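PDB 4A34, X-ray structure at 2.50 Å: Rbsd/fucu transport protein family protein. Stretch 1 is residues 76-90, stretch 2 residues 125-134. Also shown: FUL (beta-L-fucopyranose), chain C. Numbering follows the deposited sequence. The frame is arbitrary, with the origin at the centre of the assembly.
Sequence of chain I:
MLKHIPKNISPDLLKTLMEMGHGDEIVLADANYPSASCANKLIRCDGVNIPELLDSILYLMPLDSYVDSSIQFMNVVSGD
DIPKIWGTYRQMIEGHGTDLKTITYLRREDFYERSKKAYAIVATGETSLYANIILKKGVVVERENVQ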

# COMPACT_ATOMS: atom_id res chain seq x y z
N VAL I 76 30.36 -20.07 -19.34
CA VAL I 76 31.54 -19.65 -18.58
C VAL I 76 32.42 -18.64 -19.33
O VAL I 76 32.44 -18.62 -20.56
CB VAL I 76 32.41 -20.87 -18.15
CG1 VAL I 76 31.61 -21.81 -17.24
CG2 VAL I 76 32.94 -21.63 -19.37
N VAL I 77 33.13 -17.81 -18.59
CA VAL I 77 34.21 -16.99 -19.13
C VAL I 77 35.51 -17.74 -18.84
O VAL I 77 35.68 -18.26 -17.74
CB VAL I 77 34.23 -15.59 -18.47
CG1 VAL I 77 35.61 -14.96 -18.56
CG2 VAL I 77 33.20 -14.67 -19.12
N SER I 78 36.42 -17.81 -19.80
CA SER I 78 37.72 -18.45 -19.55
C SER I 78 38.64 -17.54 -18.71
O SER I 78 38.65 -16.32 -18.90
CB SER I 78 38.39 -18.88 -20.87
OG SER I 78 38.30 -17.87 -21.87
N GLY I 79 39.39 -18.11 -17.76
CA GLY I 79 39.45 -19.54 -17.52
C GLY I 79 38.71 -20.04 -16.29
O GLY I 79 39.33 -20.51 -15.33
N ASP I 80 37.39 -19.93 -16.31
CA ASP I 80 36.55 -20.66 -15.36
C ASP I 80 36.33 -22.04 -15.92
O ASP I 80 36.46 -22.26 -17.13
CB ASP I 80 35.20 -19.98 -15.16
CG ASP I 80 35.32 -18.59 -14.56
OD1 ASP I 80 36.37 -18.27 -13.96
OD2 ASP I 80 34.36 -17.83 -14.69
N ASP I 81 36.00 -22.97 -15.04
CA ASP I 81 35.78 -24.36 -15.41
C ASP I 81 34.33 -24.58 -15.81
O ASP I 81 33.43 -23.89 -15.33
CB ASP I 81 36.16 -25.27 -14.24
CG ASP I 81 37.59 -25.01 -13.73
OD1 ASP I 81 38.55 -25.16 -14.52
OD2 ASP I 81 37.74 -24.65 -12.54
N ILE I 82 34.10 -25.53 -16.71
CA ILE I 82 32.75 -26.03 -16.95
C ILE I 82 32.29 -26.66 -15.64
O ILE I 82 33.01 -27.49 -15.07
CB ILE I 82 32.71 -27.08 -18.11
CG1 ILE I 82 33.14 -26.45 -19.44
CG2 ILE I 82 31.31 -27.70 -18.24
CD1 ILE I 82 34.64 -26.62 -19.77
N PRO I 83 31.11 -26.25 -15.13
CA PRO I 83 30.68 -26.82 -13.86
C PRO I 83 30.20 -28.26 -14.02
O PRO I 83 29.63 -28.61 -15.06
CB PRO I 83 29.55 -25.89 -13.41
CG PRO I 83 29.01 -25.31 -14.67
CD PRO I 83 30.13 -25.29 -15.67
N LYS I 84 30.45 -29.09 -13.00
CA LYS I 84 30.05 -30.50 -13.03
C LYS I 84 28.52 -30.63 -13.00
O LYS I 84 27.94 -31.55 -13.59
CB LYS I 84 30.68 -31.25 -11.86
N ILE I 85 27.88 -29.68 -12.31
CA ILE I 85 26.43 -29.65 -12.17
C ILE I 85 25.65 -29.70 -13.51
O ILE I 85 24.49 -30.11 -13.54
CB ILE I 85 25.97 -28.45 -11.27
CG1 ILE I 85 24.57 -28.72 -10.67
CG2 ILE I 85 26.06 -27.10 -12.01
CD1 ILE I 85 24.29 -28.00 -9.35
N TRP I 86 26.29 -29.29 -14.61
CA TRP I 86 25.64 -29.32 -15.93
C TRP I 86 25.31 -30.75 -16.36
O TRP I 86 24.27 -30.99 -16.95
CB TRP I 86 26.49 -28.61 -16.99
CG TRP I 86 26.44 -27.09 -16.92
CD1 TRP I 86 25.82 -26.33 -15.97
CD2 TRP I 86 27.09 -26.16 -17.81
NE1 TRP I 86 26.02 -24.99 -16.22
CE2 TRP I 86 26.80 -24.86 -17.34
CE3 TRP I 86 27.88 -26.31 -18.96
CZ2 TRP I 86 27.27 -23.70 -17.98
CZ3 TRP I 86 28.34 -25.15 -19.60
CH2 TRP I 86 28.03 -23.87 -19.11
N GLY I 87 26.20 -31.69 -16.04
CA GLY I 87 25.92 -33.11 -16.24
C GLY I 87 24.70 -33.55 -15.45
O GLY I 87 23.77 -34.15 -16.00
N THR I 88 24.72 -33.21 -14.16
CA THR I 88 23.60 -33.44 -13.25
C THR I 88 22.28 -32.91 -13.83
O THR I 88 21.26 -33.61 -13.80
CB THR I 88 23.86 -32.78 -11.89
OG1 THR I 88 25.25 -32.89 -11.56
CG2 THR I 88 23.03 -33.44 -10.81
N TYR I 89 22.32 -31.68 -14.35
CA TYR I 89 21.16 -31.07 -15.01
C TYR I 89 20.75 -31.84 -16.25
O TYR I 89 19.56 -32.08 -16.47
CB TYR I 89 21.43 -29.62 -15.41
CG TYR I 89 21.59 -28.63 -14.28
CD1 TYR I 89 21.07 -28.88 -13.01
CD2 TYR I 89 22.27 -27.44 -14.48
CE1 TYR I 89 21.23 -27.96 -11.98
CE2 TYR I 89 22.43 -26.52 -13.46
CZ TYR I 89 21.91 -26.79 -12.21
OH TYR I 89 22.08 -25.88 -11.21
N ARG I 90 21.74 -32.20 -17.06
CA ARG I 90 21.49 -32.91 -18.32
C ARG I 90 20.86 -34.28 -18.07
O ARG I 90 19.88 -34.64 -18.73
CB ARG I 90 22.76 -32.99 -19.19
CG ARG I 90 23.00 -31.73 -20.01
CD ARG I 90 24.10 -31.90 -21.04
NE ARG I 90 25.42 -31.88 -20.41
CZ ARG I 90 26.24 -30.84 -20.42
NH1 ARG I 90 25.90 -29.71 -21.05
NH2 ARG I 90 27.42 -30.93 -19.81
C1 FUL C . 27.18 -14.99 -11.65
C2 FUL C . 26.70 -16.20 -10.83
O2 FUL C . 25.32 -16.44 -10.99
C3 FUL C . 27.47 -17.42 -11.32
O3 FUL C . 27.15 -18.56 -10.57
C4 FUL C . 28.97 -17.17 -11.22
O4 FUL C . 29.29 -16.95 -9.88
C5 FUL C . 29.31 -15.92 -12.02
C6 FUL C . 30.81 -15.67 -12.05
O5 FUL C . 28.58 -14.83 -11.46
O1 FUL C . 26.52 -13.81 -11.29
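Stretch 2, residues 125-134: GETSLYANII

Three hydrogen bonds fix stretch 2 on stretch 1, and each uses an aromatic side chain as donor. The shortest joins Tyr130 OH to Asp80 OD2 at 2.5 Å, a very short contact in which the tyrosine hydroxyl is the donor; the carboxylate oxygen lies near the plane of the ring, at its edge. In the second, Trp86 NE1 donates to Tyr130 O at 2.8 Å with an N-H...acceptor angle of 143°, and the acceptor lies at the edge of the indole, near its plane. Tyr89 OH gives the third, to Ala131 O at 2.6 Å, again near the ring plane. The last two bonds are thus made to consecutive carbonyls of stretch 2, from two side chains on the helix that includes residues 85-90.

The backbone of stretch 2 is irregular up to Ile133, where a strand begins that continues beyond the stretch. Tyr130 has phi/psi of 52/49, a left-handed conformation between the extended Leu129 (-79/151) and Ala131 (-113/8). A side-chain to backbone bond precedes this turn: Ser128 N donates to Glu126 OE2 at 2.8 Å, with an angle of 157°.

The register gives the relative direction. The CA atoms of Pro83 and Leu129 are 6.5 Å apart and those of Ile85 and Ala131 6.8 Å, so the residue numbers rise together and the two segments run the same way here. Pro83 CB comes within 3.4 Å of Leu129 O. Ile85, whose CA-to-CB bond points toward stretch 2, places CG2 3.4 Å from Ser128 OG and 4.1 Å from Ala131 CB, while its CD1 lies 3.5 Å from Glu126 OE1.

Tyr130 has the largest area covered by stretch 1, 125 Å² of residue surface; the whole contact buries 502 Å², both sides summed. Over one face of its ring, Val76 CG1 sits 4.0 Å from the Tyr130 ring centroid and 16° off the normal, a CH-pi contact. The opposite face carries C5 of the fucose, so the ring is sandwiched between stretch 1 and the sugar. The backbone also engages the ligand, Tyr130 N donating to FUL O3 at 2.9 Å, and Asn132, whose CA-to-CB bond points away from stretch 1, donates from ND2 to FUL O2 at 2.9 Å.

A second CH-pi contact lies further along: Ile133 CD1 is 3.5 Å from the Tyr89 ring centroid and only 4° off its normal, almost directly above the face.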

# COMPACT_ATOMS: atom_id res chain seq x y z
N GLY I 125 19.88 -21.98 -2.76
CA GLY I 125 21.06 -22.05 -1.90
C GLY I 125 22.24 -22.70 -2.59
O GLY I 125 23.26 -22.97 -1.96
N GLU I 126 22.11 -22.92 -3.90
CA GLU I 126 23.13 -23.57 -4.71
C GLU I 126 24.49 -22.85 -4.70
O GLU I 126 24.62 -21.72 -5.19
CB GLU I 126 22.62 -23.72 -6.14
CG GLU I 126 23.52 -24.54 -7.02
CD GLU I 126 23.95 -25.83 -6.36
OE1 GLU I 126 23.12 -26.76 -6.26
OE2 GLU I 126 25.12 -25.92 -5.94
N THR I 127 25.50 -23.52 -4.15
CA THR I 127 26.84 -22.93 -4.03
C THR I 127 27.70 -23.16 -5.27
O THR I 127 28.77 -22.56 -5.40
CB THR I 127 27.59 -23.46 -2.80
OG1 THR I 127 27.68 -24.89 -2.88
CG2 THR I 127 26.89 -23.05 -1.51
N SER I 128 27.23 -24.03 -6.17
CA SER I 128 27.95 -24.33 -7.41
C SER I 128 27.88 -23.18 -8.41
O SER I 128 26.84 -22.54 -8.54
CB SER I 128 27.40 -25.61 -8.04
OG SER I 128 27.76 -25.68 -9.40
N LEU I 129 28.99 -22.93 -9.11
CA LEU I 129 29.07 -21.79 -10.03
C LEU I 129 28.39 -22.06 -11.37
O LEU I 129 28.32 -23.20 -11.83
CB LEU I 129 30.53 -21.37 -10.28
CG LEU I 129 31.43 -20.89 -9.14
CD1 LEU I 129 30.67 -20.04 -8.13
CD2 LEU I 129 32.13 -22.07 -8.46
N TYR I 130 27.91 -20.98 -12.00
CA TYR I 130 27.30 -21.03 -13.33
C TYR I 130 26.20 -22.09 -13.38
O TYR I 130 26.15 -22.92 -14.30
CB TYR I 130 28.38 -21.26 -14.40
CG TYR I 130 29.37 -20.12 -14.52
CD1 TYR I 130 29.09 -19.01 -15.32
CD2 TYR I 130 30.60 -20.15 -13.84
CE1 TYR I 130 29.99 -17.96 -15.44
CE2 TYR I 130 31.51 -19.10 -13.96
CZ TYR I 130 31.20 -18.01 -14.77
OH TYR I 130 32.08 -16.96 -14.91
N ALA I 131 25.33 -22.05 -12.37
CA ALA I 131 24.38 -23.13 -12.08
C ALA I 131 22.95 -22.70 -12.34
O ALA I 131 22.00 -23.42 -12.02
CB ALA I 131 24.54 -23.59 -10.63
N ASN I 132 22.81 -21.51 -12.93
CA ASN I 132 21.54 -20.89 -13.17
C ASN I 132 20.85 -21.54 -14.36
O ASN I 132 21.51 -21.91 -15.32
CB ASN I 132 21.77 -19.40 -13.42
CG ASN I 132 22.51 -18.73 -12.28
OD1 ASN I 132 21.93 -18.45 -11.24
ND2 ASN I 132 23.80 -18.47 -12.47
N ILE I 133 19.53 -21.67 -14.31
CA ILE I 133 18.77 -22.26 -15.41
C ILE I 133 17.59 -21.36 -15.73
O ILE I 133 17.07 -20.72 -14.83
CB ILE I 133 18.22 -23.68 -15.07
CG1 ILE I 133 19.29 -24.56 -14.43
CG2 ILE I 133 17.67 -24.37 -16.31
CD1 ILE I 133 18.78 -25.94 -14.02
N ILE I 134 17.19 -21.29 -16.99
CA ILE I 134 15.90 -20.67 -17.35
C ILE I 134 15.03 -21.70 -18.02
O ILE I 134 15.45 -22.34 -18.99
CB ILE I 134 16.02 -19.44 -18.27
CG1 ILE I 134 17.02 -18.42 -17.70
CG2 ILE I 134 14.65 -18.80 -18.46
CD1 ILE I 134 17.30 -17.28 -18.62